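Local structure of putative phosphosugar isomerases (Salmonella typhimurium LT2, 3FKJ) at residues A[44-49]-A[93-98]; A[51-56]-A[71-76]; A[75-80]-A[102-107]; A[85-90]-A[110-115]; A[116-121]-A[133-138]. The protein probably binds a phosphosugar or similar carbohydrate derivative and is thought to act as an isomerase, its exact substrate remaining unassigned. One frame throughout, in Å; residues are numbered along the deposited sequence.

Contact 1: A[44-49]-A[93-98]; sequences WFVGCG and VILASQ
Trp44 and Val93, Phe45 and Ile94, and Val46 and Leu95 form three successive parallel bridges, which place strands 42-47 and 91-97 side by side in the sheet of an SIS domain, an alpha/beta fold. The short strand axes come within 4.8 Å at an angle of 24°.

Backbone bonds supply the polar part. Ile94 N donates to Trp44 O at 2.7 Å, and Val46 N donates back to Ile94 O at 2.9 Å, so both polar backbone atoms of Ile94 are used on the same partner strand. The next bond, Ala96 N to Val46 O at 3.5 Å, is weak, and the CA atoms of Gly47 and Ala96 stand 5.6 Å apart: the strands are diverging. One water fills the next step, accepting from Cys48 N and donating to Ala96 O at 2.8 Å.

Apolar contacts lie on both faces. On one, Val46 CG2 reaches diagonally to Val93 CG1 at 3.6 Å. Its chi1 of -170° turns CG2 opposite the carbonyl carbon, while CB and CG1 are the atoms that approach Leu95 CD2. On the other face, Phe45 and Ile94 lie alongside each other and point the same way, with Phe45 CE1 3.8 Å from Ile94 CD1.

Among its neighbours the pair is central. Phe79 of helix 76-81 and Ala108 and Ala112 of helix 103-115 pack on the face of Val46 and Val93, Phe55 meets the Phe45 ring on the other face, and strands 70-75 and 118-123 extend the sheet on its two sides.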
# COMPACT_ATOMS: atom_id res chain seq x y z
N TRP A 44 -4.90 3.77 -13.87
CA TRP A 44 -5.24 3.70 -12.46
C TRP A 44 -6.21 2.58 -12.21
O TRP A 44 -7.22 2.42 -12.92
CB TRP A 44 -5.88 4.99 -11.95
CG TRP A 44 -4.92 6.08 -11.66
CD1 TRP A 44 -4.31 6.34 -10.46
CD2 TRP A 44 -4.44 7.03 -12.58
NE1 TRP A 44 -3.47 7.40 -10.58
CE2 TRP A 44 -3.56 7.88 -11.86
CE3 TRP A 44 -4.65 7.26 -13.94
CZ2 TRP A 44 -2.89 8.96 -12.47
CZ3 TRP A 44 -4.01 8.36 -14.54
CH2 TRP A 44 -3.12 9.17 -13.80
N PHE A 45 -5.87 1.80 -11.21
CA PHE A 45 -6.79 0.90 -10.53
C PHE A 45 -7.44 1.61 -9.34
O PHE A 45 -6.75 2.04 -8.42
CB PHE A 45 -6.05 -0.32 -10.06
CG PHE A 45 -5.48 -1.11 -11.18
CD1 PHE A 45 -6.31 -1.87 -11.99
CD2 PHE A 45 -4.11 -1.08 -11.43
CE1 PHE A 45 -5.78 -2.61 -13.03
CE2 PHE A 45 -3.56 -1.81 -12.47
CZ PHE A 45 -4.41 -2.59 -13.28
N VAL A 46 -8.76 1.72 -9.38
CA VAL A 46 -9.47 2.48 -8.40
C VAL A 46 -10.67 1.70 -7.82
O VAL A 46 -11.50 1.16 -8.53
CB VAL A 46 -9.87 3.89 -8.95
CG1 VAL A 46 -10.41 4.81 -7.81
CG2 VAL A 46 -8.65 4.57 -9.64
N GLY A 47 -10.73 1.65 -6.51
CA GLY A 47 -11.82 1.01 -5.83
C GLY A 47 -11.64 1.07 -4.34
O GLY A 47 -10.71 1.71 -3.85
N CYS A 48 -12.54 0.39 -3.62
CA CYS A 48 -12.54 0.35 -2.15
C CYS A 48 -12.48 -1.07 -1.63
O CYS A 48 -13.17 -1.93 -2.15
CB CYS A 48 -13.80 1.00 -1.58
SG CYS A 48 -14.01 2.73 -2.03
N GLY A 49 -11.66 -1.28 -0.61
CA GLY A 49 -11.54 -2.55 0.08
C GLY A 49 -11.17 -3.67 -0.84
O GLY A 49 -10.14 -3.62 -1.52
N VAL A 93 -8.78 4.41 -16.48
CA VAL A 93 -9.12 4.23 -15.06
C VAL A 93 -10.02 3.01 -14.98
O VAL A 93 -11.06 2.93 -15.64
CB VAL A 93 -9.76 5.49 -14.42
CG1 VAL A 93 -10.09 5.23 -12.92
CG2 VAL A 93 -8.84 6.71 -14.60
N ILE A 94 -9.58 2.03 -14.20
CA ILE A 94 -10.28 0.77 -14.10
C ILE A 94 -10.83 0.68 -12.69
O ILE A 94 -10.07 0.69 -11.72
CB ILE A 94 -9.37 -0.44 -14.42
CG1 ILE A 94 -8.65 -0.20 -15.75
CG2 ILE A 94 -10.18 -1.77 -14.38
CD1 ILE A 94 -7.60 -1.26 -16.10
N LEU A 95 -12.16 0.62 -12.62
CA LEU A 95 -12.89 0.63 -11.36
C LEU A 95 -13.67 -0.68 -11.14
O LEU A 95 -14.05 -1.33 -12.09
CB LEU A 95 -13.79 1.87 -11.31
CG LEU A 95 -13.10 3.19 -11.72
CD1 LEU A 95 -13.57 3.69 -13.09
CD2 LEU A 95 -13.37 4.25 -10.65
N ALA A 96 -13.82 -1.08 -9.88
CA ALA A 96 -14.61 -2.24 -9.50
C ALA A 96 -15.53 -1.89 -8.35
O ALA A 96 -15.20 -1.10 -7.47
CB ALA A 96 -13.76 -3.41 -9.12
N SER A 97 -16.73 -2.47 -8.39
CA SER A 97 -17.71 -2.38 -7.30
C SER A 97 -18.65 -3.58 -7.47
O SER A 97 -19.23 -3.75 -8.55
CB SER A 97 -18.55 -1.08 -7.43
OG SER A 97 -19.43 -0.92 -6.32
N GLN A 98 -18.79 -4.39 -6.41
CA GLN A 98 -19.70 -5.56 -6.42
C GLN A 98 -21.17 -5.26 -6.87
O GLN A 98 -21.61 -5.68 -7.96
CB GLN A 98 -19.67 -6.24 -5.05
CG GLN A 98 -20.56 -7.53 -4.93
CD GLN A 98 -19.91 -8.78 -5.51
OE1 GLN A 98 -18.74 -8.77 -5.94
NE2 GLN A 98 -20.65 -9.89 -5.51
O HOH W 1 -15.35 0.12 -5.01

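Contact 2: A[51-56]-A[71-76]; sequences SLTGFW and VGYITS
The Tyr73 ring is held between Leu52 and Trp56, with a different kind of contact on each face. Leu52 CD1 stands over its centre in a CH-pi contact, 3.7 Å from the centroid and 14° off the ring normal. The opposite face receives the edge of the Trp56 six-membered ring: the planes meet at 82° with centroids 5.3 Å apart, the geometry of a T-shaped pair. At the Tyr73 edge, near the ring plane, lie Phe55 CB and Thr53 CA. The arrangement joins strand 70-75, an outermost strand of the parallel SIS-domain sheet within this chain, to helix 50-53 and the turn that follows it.

Leu52 reaches over the ring because its CG is trans to the backbone N (chi1 -176°). Its second branch, CD2, approaches the strand backbone, 3.8 Å from Thr75 N. Trp56 brings CE3 to 3.6 Å from Tyr73 CZ, and its indole nitrogen is bound elsewhere, to the carbonyl of Gly220. Thr53 OG1 is likewise taken up outside, by Gln228, and Thr75 OG1 by Glu249 of the second subunit.

The type I turn from Thr53 to Trp56 carries these residues past the ring. Phe55 N donates to Leu52 O at 3.0 Å, and that same carbonyl oxygen comes 3.2 Å from Tyr73 CE1.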
# COMPACT_ATOMS: atom_id res chain seq x y z
N SER A 51 -12.51 -4.37 -3.55
CA SER A 51 -12.55 -3.89 -4.92
C SER A 51 -11.34 -3.07 -5.35
O SER A 51 -11.23 -2.71 -6.52
CB SER A 51 -13.90 -3.17 -5.19
OG SER A 51 -14.96 -4.12 -5.31
N LEU A 52 -10.43 -2.80 -4.41
CA LEU A 52 -9.09 -2.33 -4.72
C LEU A 52 -8.05 -3.47 -4.70
O LEU A 52 -7.22 -3.58 -5.62
CB LEU A 52 -8.70 -1.25 -3.74
CG LEU A 52 -7.34 -0.61 -4.01
CD1 LEU A 52 -7.23 -0.11 -5.48
CD2 LEU A 52 -7.07 0.48 -2.95
N THR A 53 -8.06 -4.30 -3.67
CA THR A 53 -7.08 -5.41 -3.59
C THR A 53 -7.30 -6.44 -4.71
O THR A 53 -6.38 -7.16 -5.09
CB THR A 53 -7.14 -6.18 -2.24
OG1 THR A 53 -8.45 -6.67 -2.00
CG2 THR A 53 -6.59 -5.35 -1.03
N GLY A 54 -8.52 -6.48 -5.27
CA GLY A 54 -8.82 -7.31 -6.44
C GLY A 54 -8.03 -6.91 -7.70
O GLY A 54 -7.95 -7.68 -8.64
N PHE A 55 -7.45 -5.71 -7.69
CA PHE A 55 -6.62 -5.21 -8.75
C PHE A 55 -5.13 -5.49 -8.59
O PHE A 55 -4.37 -5.24 -9.52
CB PHE A 55 -6.83 -3.69 -8.92
CG PHE A 55 -8.17 -3.32 -9.50
CD1 PHE A 55 -8.64 -3.95 -10.66
CD2 PHE A 55 -8.95 -2.33 -8.90
CE1 PHE A 55 -9.87 -3.58 -11.20
CE2 PHE A 55 -10.15 -1.98 -9.42
CZ PHE A 55 -10.63 -2.60 -10.56
N TRP A 56 -4.71 -6.01 -7.42
CA TRP A 56 -3.31 -6.29 -7.16
C TRP A 56 -2.64 -7.18 -8.22
O TRP A 56 -1.51 -6.89 -8.61
CB TRP A 56 -3.09 -6.96 -5.79
CG TRP A 56 -1.64 -6.93 -5.44
CD1 TRP A 56 -0.73 -7.93 -5.59
CD2 TRP A 56 -0.92 -5.81 -4.94
NE1 TRP A 56 0.52 -7.51 -5.19
CE2 TRP A 56 0.43 -6.20 -4.79
CE3 TRP A 56 -1.28 -4.50 -4.60
CZ2 TRP A 56 1.44 -5.34 -4.31
CZ3 TRP A 56 -0.27 -3.63 -4.10
CH2 TRP A 56 1.06 -4.06 -3.96
N VAL A 71 1.56 3.33 -13.53
CA VAL A 71 0.47 2.54 -12.95
C VAL A 71 0.13 3.02 -11.53
O VAL A 71 1.01 3.05 -10.65
CB VAL A 71 0.79 1.03 -12.98
CG1 VAL A 71 -0.33 0.22 -12.36
CG2 VAL A 71 1.02 0.60 -14.44
N GLY A 72 -1.13 3.42 -11.34
CA GLY A 72 -1.66 3.90 -10.08
C GLY A 72 -2.62 2.91 -9.47
O GLY A 72 -3.18 2.06 -10.18
N TYR A 73 -2.82 3.03 -8.16
CA TYR A 73 -3.59 2.08 -7.37
C TYR A 73 -4.10 2.78 -6.14
O TYR A 73 -3.34 3.10 -5.22
CB TYR A 73 -2.69 0.92 -7.02
CG TYR A 73 -3.23 -0.17 -6.13
CD1 TYR A 73 -3.86 -1.29 -6.68
CD2 TYR A 73 -3.00 -0.15 -4.77
CE1 TYR A 73 -4.31 -2.31 -5.88
CE2 TYR A 73 -3.46 -1.17 -3.96
CZ TYR A 73 -4.09 -2.25 -4.53
OH TYR A 73 -4.52 -3.25 -3.74
N ILE A 74 -5.37 3.14 -6.14
CA ILE A 74 -5.84 4.16 -5.20
C ILE A 74 -7.29 3.92 -4.74
O ILE A 74 -8.15 3.52 -5.50
CB ILE A 74 -5.65 5.58 -5.81
CG1 ILE A 74 -6.04 6.69 -4.82
CG2 ILE A 74 -6.46 5.72 -7.06
CD1 ILE A 74 -5.08 6.84 -3.65
N THR A 75 -7.51 4.18 -3.45
CA THR A 75 -8.84 4.10 -2.87
C THR A 75 -9.70 5.24 -3.43
O THR A 75 -9.24 6.39 -3.55
CB THR A 75 -8.79 4.01 -1.33
OG1 THR A 75 -10.06 3.58 -0.82
CG2 THR A 75 -8.32 5.36 -0.65
N SER A 76 -10.94 4.91 -3.77
CA SER A 76 -11.79 5.74 -4.61
C SER A 76 -11.95 7.16 -4.11
O SER A 76 -11.82 8.10 -4.89
CB SER A 76 -13.17 5.11 -4.79
OG SER A 76 -13.11 3.81 -5.37

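Contact 3: A[75-80]-A[102-107]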
# COMPACT_ATOMS: atom_id res chain seq x y z
N THR A 75 -7.51 4.18 -3.45
CA THR A 75 -8.84 4.10 -2.87
C THR A 75 -9.70 5.24 -3.43
O THR A 75 -9.24 6.39 -3.55
CB THR A 75 -8.79 4.01 -1.33
OG1 THR A 75 -10.06 3.58 -0.82
CG2 THR A 75 -8.32 5.36 -0.65
N SER A 76 -10.94 4.91 -3.77
CA SER A 76 -11.79 5.74 -4.61
C SER A 76 -11.95 7.16 -4.11
O SER A 76 -11.82 8.10 -4.89
CB SER A 76 -13.17 5.11 -4.79
OG SER A 76 -13.11 3.81 -5.37
N ASN A 77 -12.26 7.31 -2.84
CA ASN A 77 -12.56 8.60 -2.31
C ASN A 77 -11.35 9.50 -2.20
O ASN A 77 -11.49 10.73 -2.25
CB ASN A 77 -13.35 8.52 -0.99
CG ASN A 77 -14.36 9.64 -0.88
OD1 ASN A 77 -14.74 10.21 -1.91
ND2 ASN A 77 -14.83 9.95 0.32
N GLU A 78 -10.16 8.92 -2.07
CA GLU A 78 -8.96 9.71 -2.18
C GLU A 78 -8.71 10.23 -3.60
O GLU A 78 -8.31 11.38 -3.76
CB GLU A 78 -7.74 9.01 -1.66
CG GLU A 78 -6.53 9.93 -1.76
CD GLU A 78 -5.58 9.82 -0.62
OE1 GLU A 78 -6.03 9.62 0.52
OE2 GLU A 78 -4.38 9.95 -0.88
N PHE A 79 -8.95 9.37 -4.60
CA PHE A 79 -8.87 9.68 -6.02
C PHE A 79 -9.82 10.81 -6.40
O PHE A 79 -9.43 11.73 -7.13
CB PHE A 79 -9.21 8.41 -6.85
CG PHE A 79 -9.07 8.55 -8.35
CD1 PHE A 79 -7.83 8.54 -8.97
CD2 PHE A 79 -10.19 8.66 -9.16
CE1 PHE A 79 -7.72 8.62 -10.37
CE2 PHE A 79 -10.07 8.76 -10.55
CZ PHE A 79 -8.83 8.74 -11.14
N VAL A 80 -11.03 10.76 -5.84
CA VAL A 80 -12.06 11.79 -6.03
C VAL A 80 -11.62 13.11 -5.43
O VAL A 80 -11.79 14.18 -6.05
CB VAL A 80 -13.38 11.36 -5.37
CG1 VAL A 80 -14.37 12.54 -5.22
CG2 VAL A 80 -14.00 10.25 -6.14
N THR A 102 -21.17 1.73 -4.66
CA THR A 102 -20.29 2.41 -3.71
C THR A 102 -20.12 3.85 -4.21
O THR A 102 -19.40 4.09 -5.15
CB THR A 102 -18.89 1.71 -3.60
OG1 THR A 102 -19.07 0.31 -3.39
CG2 THR A 102 -18.10 2.29 -2.47
N ALA A 103 -20.79 4.79 -3.55
CA ALA A 103 -20.86 6.18 -4.00
C ALA A 103 -19.51 6.75 -4.39
O ALA A 103 -19.39 7.44 -5.41
CB ALA A 103 -21.54 7.08 -2.91
N GLU A 104 -18.47 6.46 -3.61
CA GLU A 104 -17.15 7.04 -3.91
C GLU A 104 -16.48 6.44 -5.16
O GLU A 104 -15.72 7.12 -5.82
CB GLU A 104 -16.19 7.02 -2.69
CG GLU A 104 -15.99 5.67 -2.05
CD GLU A 104 -16.87 5.46 -0.84
OE1 GLU A 104 -18.08 5.38 -1.04
OE2 GLU A 104 -16.34 5.34 0.30
N THR A 105 -16.78 5.17 -5.46
CA THR A 105 -16.26 4.53 -6.67
C THR A 105 -17.02 5.06 -7.89
O THR A 105 -16.43 5.19 -8.95
CB THR A 105 -16.33 2.98 -6.58
OG1 THR A 105 -15.62 2.55 -5.41
CG2 THR A 105 -15.72 2.28 -7.86
N VAL A 106 -18.31 5.37 -7.72
CA VAL A 106 -19.12 5.98 -8.81
C VAL A 106 -18.58 7.39 -9.11
O VAL A 106 -18.41 7.74 -10.27
CB VAL A 106 -20.66 5.98 -8.50
CG1 VAL A 106 -21.45 6.83 -9.48
CG2 VAL A 106 -21.21 4.56 -8.51
N ALA A 107 -18.30 8.16 -8.06
CA ALA A 107 -17.73 9.52 -8.17
C ALA A 107 -16.33 9.52 -8.76
O ALA A 107 -15.97 10.43 -9.52
CB ALA A 107 -17.72 10.24 -6.80
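With Ser76 beside Thr105 and Asn77 beside Glu104, helix segments 76-80 and 103-107 run in roughly the same direction, their axes 8.1 Å apart at closest and inclined at 41°. Helix 76-81 follows strand 70-75 directly, and helix 103-115 follows strand 91-97 after a short loop, so the contact is a pairing of neighbouring helices on one face of an alpha/beta SIS domain, near their N-terminal ends.

The polar link is between two hydroxyls: Ser76 OG and Thr105 OG1 are hydrogen-bonded at 2.8 Å, and either could be the donor. Ser76 uses a chi1 of -59°, which swings OG away from its own carbonyl carbon and out to the threonine. On the same serine, CB approaches Glu104 O at 3.4 Å.

Asn77 and Glu104 cross at about a right angle. Asn77 brings both CB and its amide OD1 against Glu104 CB, each at 3.6 Å. The amide and carboxylate planes are 52° apart. The acid itself serves the dimer: Glu104 OE2 is bonded to His252 and forms a salt bridge with Arg279, both of the second subunit. Glu78, Thr75 and Thr102 also meet that subunit, so this pair of helix starts borders the interface.

One turn further on, the packing is apolar. Val80 directs a single branch at the other helix, CG2 lying 3.6 Å from Glu104 O and 3.8 Å from Ala107 CB.

Contact 4: A[85-90]-A[110-115]; sequences KALGKN and RVAREK
Leu87 reaches the last turn of helix 103-115 through one methyl branch, CD2, which lies 3.7 Å from Lys115 CB and equally close to Lys115 CG. The same methyl approaches Ala112 CA at 3.9 Å, so it sits against two residues about one helical turn apart. Leu87 and the stem of Lys115 cross at about a right angle. Of the lysine side chain, CB and CG make the contact; with chi2 at 50° the chain bends, and its end leads away from the loop.

Beside this apolar contact the backbones come close. Gly88 CA faces Lys115 O at 3.4 Å in a CA-H...O contact, with an angle of 150° at the hydrogen. No hydrogen bond crosses between the two segments, so the attachment is one of packing.

In the next shell, Lys115 N bonds to Val111 O at 3.0 Å, which keeps Lys115 in the final helical turn, and Gly88 N is bonded to Ser91 OG at the start of the following strand. Lys85, two residues before Leu87, forms a salt bridge with Glu65 of the second subunit.

Within the alpha/beta SIS domain the loop leads into strand 91-97, and helix 103-115 comes after that strand. Leu87 lies between the C-terminal end of this helix and the sheet, touching Trp44 of strand 42-47 and Val93 of strand 91-97, with Phe79 of helix 76-81 also against it.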
# COMPACT_ATOMS: atom_id res chain seq x y z
N LYS A 85 -2.97 15.32 -11.03
CA LYS A 85 -2.94 16.14 -12.22
C LYS A 85 -2.54 15.33 -13.43
O LYS A 85 -2.81 15.73 -14.53
CB LYS A 85 -2.01 17.33 -12.04
CG LYS A 85 -2.60 18.37 -11.11
CD LYS A 85 -1.71 19.58 -10.98
CE LYS A 85 -2.37 20.61 -10.07
NZ LYS A 85 -1.53 21.82 -9.84
N ALA A 86 -1.92 14.17 -13.23
CA ALA A 86 -1.54 13.30 -14.35
C ALA A 86 -2.72 12.64 -15.03
O ALA A 86 -2.55 12.10 -16.12
CB ALA A 86 -0.55 12.24 -13.91
N LEU A 87 -3.90 12.64 -14.39
CA LEU A 87 -5.08 12.03 -15.02
C LEU A 87 -5.59 12.85 -16.23
O LEU A 87 -5.81 14.06 -16.12
CB LEU A 87 -6.20 11.84 -13.99
CG LEU A 87 -7.47 11.11 -14.46
CD1 LEU A 87 -7.25 9.61 -14.65
CD2 LEU A 87 -8.58 11.38 -13.44
N GLY A 88 -5.80 12.19 -17.36
CA GLY A 88 -6.31 12.88 -18.53
C GLY A 88 -6.60 11.99 -19.73
O GLY A 88 -6.86 10.79 -19.58
N LYS A 89 -6.52 12.60 -20.91
CA LYS A 89 -6.97 12.04 -22.19
C LYS A 89 -6.43 10.67 -22.49
O LYS A 89 -7.16 9.84 -23.02
CB LYS A 89 -6.51 12.92 -23.33
CG LYS A 89 -7.51 13.95 -23.82
CD LYS A 89 -6.82 14.96 -24.78
CE LYS A 89 -5.75 14.30 -25.68
NZ LYS A 89 -5.37 15.14 -26.86
N ASN A 90 -5.15 10.46 -22.16
CA ASN A 90 -4.43 9.20 -22.43
C ASN A 90 -4.24 8.31 -21.19
O ASN A 90 -3.31 7.49 -21.12
CB ASN A 90 -3.10 9.54 -23.09
CG ASN A 90 -3.28 10.22 -24.44
OD1 ASN A 90 -4.03 9.75 -25.31
ND2 ASN A 90 -2.61 11.35 -24.61
N ARG A 110 -16.83 9.14 -12.43
CA ARG A 110 -17.33 10.42 -12.91
C ARG A 110 -16.19 11.39 -13.09
O ARG A 110 -16.05 11.98 -14.14
CB ARG A 110 -18.37 11.01 -11.94
CG ARG A 110 -18.92 12.40 -12.36
CD ARG A 110 -19.82 13.05 -11.31
NE ARG A 110 -19.29 12.94 -9.93
CZ ARG A 110 -18.32 13.69 -9.41
NH1 ARG A 110 -17.71 14.64 -10.13
NH2 ARG A 110 -17.94 13.47 -8.15
N VAL A 111 -15.35 11.52 -12.07
CA VAL A 111 -14.18 12.41 -12.16
C VAL A 111 -13.24 11.98 -13.29
O VAL A 111 -12.76 12.84 -14.04
CB VAL A 111 -13.42 12.47 -10.81
CG1 VAL A 111 -12.03 13.11 -10.98
CG2 VAL A 111 -14.27 13.18 -9.75
N ALA A 112 -12.99 10.67 -13.42
CA ALA A 112 -12.10 10.14 -14.45
C ALA A 112 -12.60 10.55 -15.84
O ALA A 112 -11.84 11.08 -16.65
CB ALA A 112 -11.98 8.62 -14.36
N ARG A 113 -13.89 10.31 -16.08
CA ARG A 113 -14.56 10.69 -17.31
C ARG A 113 -14.55 12.22 -17.53
O ARG A 113 -14.33 12.67 -18.63
CB ARG A 113 -15.99 10.14 -17.37
CG ARG A 113 -16.74 10.58 -18.64
CD ARG A 113 -18.09 9.94 -18.83
NE ARG A 113 -18.04 8.53 -19.24
CZ ARG A 113 -19.12 7.76 -19.37
NH1 ARG A 113 -20.32 8.27 -19.15
NH2 ARG A 113 -19.03 6.49 -19.73
N GLU A 114 -14.78 13.01 -16.48
CA GLU A 114 -14.68 14.48 -16.59
C GLU A 114 -13.28 14.99 -16.99
O GLU A 114 -13.14 16.05 -17.59
CB GLU A 114 -15.10 15.14 -15.28
CG GLU A 114 -16.58 14.98 -14.93
CD GLU A 114 -16.94 15.44 -13.52
OE1 GLU A 114 -16.03 15.63 -12.67
OE2 GLU A 114 -18.16 15.60 -13.26
N LYS A 115 -12.27 14.21 -16.64
CA LYS A 115 -10.86 14.50 -16.94
C LYS A 115 -10.44 14.03 -18.32
O LYS A 115 -9.36 14.39 -18.81
CB LYS A 115 -9.97 13.84 -15.87
CG LYS A 115 -9.31 14.75 -14.85
CD LYS A 115 -10.21 15.75 -14.17
CE LYS A 115 -9.32 16.68 -13.34
NZ LYS A 115 -10.03 17.66 -12.47

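Contact 5: A[116-121]-A[133-138]; sequences GAATIG and YSDYII
Thr119 OG1 is gripped from two directions: it donates to Tyr133 O at 2.7 Å and accepts from Asp135 N at 2.9 Å. A chi1 of 53° places the hydroxyl between the threonine's own N and carbonyl carbon, from where it reaches the loop before strand 136-139. The backbone of Thr119 is held as well. Its N donates to Asp135 OD2 at 3.0 Å, meeting that oxygen from above the carboxylate plane, 45° out of it. Its O accepts from Tyr136 N at 3.2 Å and, weakly, from Asp135 N.

From Tyr136 N to Thr119 O onward the pairing is regular and parallel, the axes of 118-121 and 136-138 inclined at 18°. Gly121 N donates to Tyr136 O at 2.8 Å, and Gly121 O accepts from Ile138 N at 2.8 Å. Gly121 lies beside Ser134, whose hydroxyl is bonded to the carbonyl of Leu130.

Apolar contact is concentrated where Ile120 CG2 meets Ile138 CD1 at 3.4 Å, tighter than usual for two carbons. Helices 22-35 and 155-170 pack over these isoleucines.

The two strands belong to one beta-alpha-beta unit with helix 129-132 between them, and strand 136-139 is outermost in the sheet within this chain. Asp135 has a second partner in Arg113 of helix 103-115, through OD1, so its carboxylate probably stays ionised. The chemistry is consistent with the start of this strand being held by side-chain bonds of Thr119 and Asp135 acting together with the first backbone bonds.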
# COMPACT_ATOMS: atom_id res chain seq x y z
N GLY A 116 -11.27 13.22 -18.96
CA GLY A 116 -11.00 12.72 -20.32
C GLY A 116 -10.43 11.31 -20.38
O GLY A 116 -10.12 10.82 -21.45
N ALA A 117 -10.32 10.65 -19.22
CA ALA A 117 -9.81 9.28 -19.14
C ALA A 117 -10.86 8.30 -19.66
O ALA A 117 -12.07 8.56 -19.54
CB ALA A 117 -9.43 8.93 -17.71
N ALA A 118 -10.40 7.20 -20.28
CA ALA A 118 -11.27 6.05 -20.50
C ALA A 118 -11.51 5.36 -19.17
O ALA A 118 -10.57 5.21 -18.36
CB ALA A 118 -10.69 5.08 -21.51
N THR A 119 -12.75 4.94 -18.96
CA THR A 119 -13.13 4.23 -17.75
C THR A 119 -13.57 2.79 -18.08
O THR A 119 -14.32 2.58 -19.00
CB THR A 119 -14.25 4.98 -16.98
OG1 THR A 119 -15.34 5.25 -17.87
CG2 THR A 119 -13.74 6.28 -16.41
N ILE A 120 -13.05 1.80 -17.35
CA ILE A 120 -13.51 0.40 -17.44
C ILE A 120 -14.10 0.06 -16.07
O ILE A 120 -13.40 0.14 -15.04
CB ILE A 120 -12.37 -0.60 -17.77
CG1 ILE A 120 -11.63 -0.23 -19.08
CG2 ILE A 120 -12.90 -2.04 -17.84
CD1 ILE A 120 -10.37 -1.07 -19.34
N GLY A 121 -15.37 -0.32 -16.07
CA GLY A 121 -16.07 -0.67 -14.84
C GLY A 121 -16.31 -2.15 -14.73
O GLY A 121 -16.95 -2.75 -15.61
N TYR A 133 -21.00 5.86 -15.58
CA TYR A 133 -19.74 6.51 -15.88
C TYR A 133 -18.66 5.55 -16.37
O TYR A 133 -17.48 5.89 -16.36
CB TYR A 133 -19.25 7.23 -14.64
CG TYR A 133 -20.21 8.28 -14.16
CD1 TYR A 133 -20.42 9.45 -14.90
CD2 TYR A 133 -20.94 8.11 -12.99
CE1 TYR A 133 -21.30 10.43 -14.46
CE2 TYR A 133 -21.83 9.07 -12.55
CZ TYR A 133 -21.99 10.23 -13.29
OH TYR A 133 -22.86 11.18 -12.84
N SER A 134 -19.06 4.36 -16.81
CA SER A 134 -18.14 3.36 -17.34
C SER A 134 -18.25 3.34 -18.84
O SER A 134 -19.30 3.01 -19.38
CB SER A 134 -18.49 1.97 -16.79
OG SER A 134 -18.47 1.95 -15.37
N ASP A 135 -17.17 3.68 -19.54
CA ASP A 135 -17.16 3.63 -21.01
C ASP A 135 -17.30 2.18 -21.43
O ASP A 135 -17.92 1.89 -22.44
CB ASP A 135 -15.87 4.21 -21.62
CG ASP A 135 -15.67 5.68 -21.34
OD1 ASP A 135 -16.69 6.40 -21.32
OD2 ASP A 135 -14.51 6.12 -21.15
N TYR A 136 -16.68 1.29 -20.66
CA TYR A 136 -16.74 -0.14 -20.92
C TYR A 136 -17.10 -0.83 -19.61
O TYR A 136 -16.63 -0.43 -18.55
CB TYR A 136 -15.39 -0.65 -21.45
CG TYR A 136 -14.81 0.15 -22.61
CD1 TYR A 136 -14.02 1.29 -22.37
CD2 TYR A 136 -15.06 -0.23 -23.95
CE1 TYR A 136 -13.50 2.03 -23.43
CE2 TYR A 136 -14.52 0.50 -25.01
CZ TYR A 136 -13.76 1.64 -24.75
OH TYR A 136 -13.22 2.34 -25.82
N ILE A 137 -17.93 -1.86 -19.71
CA ILE A 137 -18.47 -2.59 -18.56
C ILE A 137 -18.12 -4.08 -18.65
O ILE A 137 -18.35 -4.70 -19.66
CB ILE A 137 -20.02 -2.48 -18.46
CG1 ILE A 137 -20.44 -1.01 -18.33
CG2 ILE A 137 -20.52 -3.29 -17.27
CD1 ILE A 137 -21.85 -0.71 -18.85
N ILE A 138 -17.57 -4.63 -17.58
CA ILE A 138 -17.33 -6.06 -17.47
C ILE A 138 -18.21 -6.59 -16.35
O ILE A 138 -18.16 -6.10 -15.23
CB ILE A 138 -15.86 -6.38 -17.19
CG1 ILE A 138 -15.00 -6.08 -18.44
CG2 ILE A 138 -15.71 -7.83 -16.75
CD1 ILE A 138 -13.67 -5.34 -18.18

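Overall arrangement
All five contacts fall within the SIS domain range, and contacts 1, 2 and 5 reach one parallel sheet whose order is 70-75, 42-47, 91-97, 118-123, 136-139. Contact 1 is central: its centre is about 6 Å from that of contact 2 and about 11 Å from that of contact 5. Contacts 3 and 4 share helix 103-115, their centres about 14 Å apart, and meet through Phe79 and Leu87. Along the chain, contact 2 falls within the span of contact 1, contacts 3 and 4 alternate with it, and contact 5 comes last. Contacts 1 to 4 all touch the second subunit, whereas contact 5 does not.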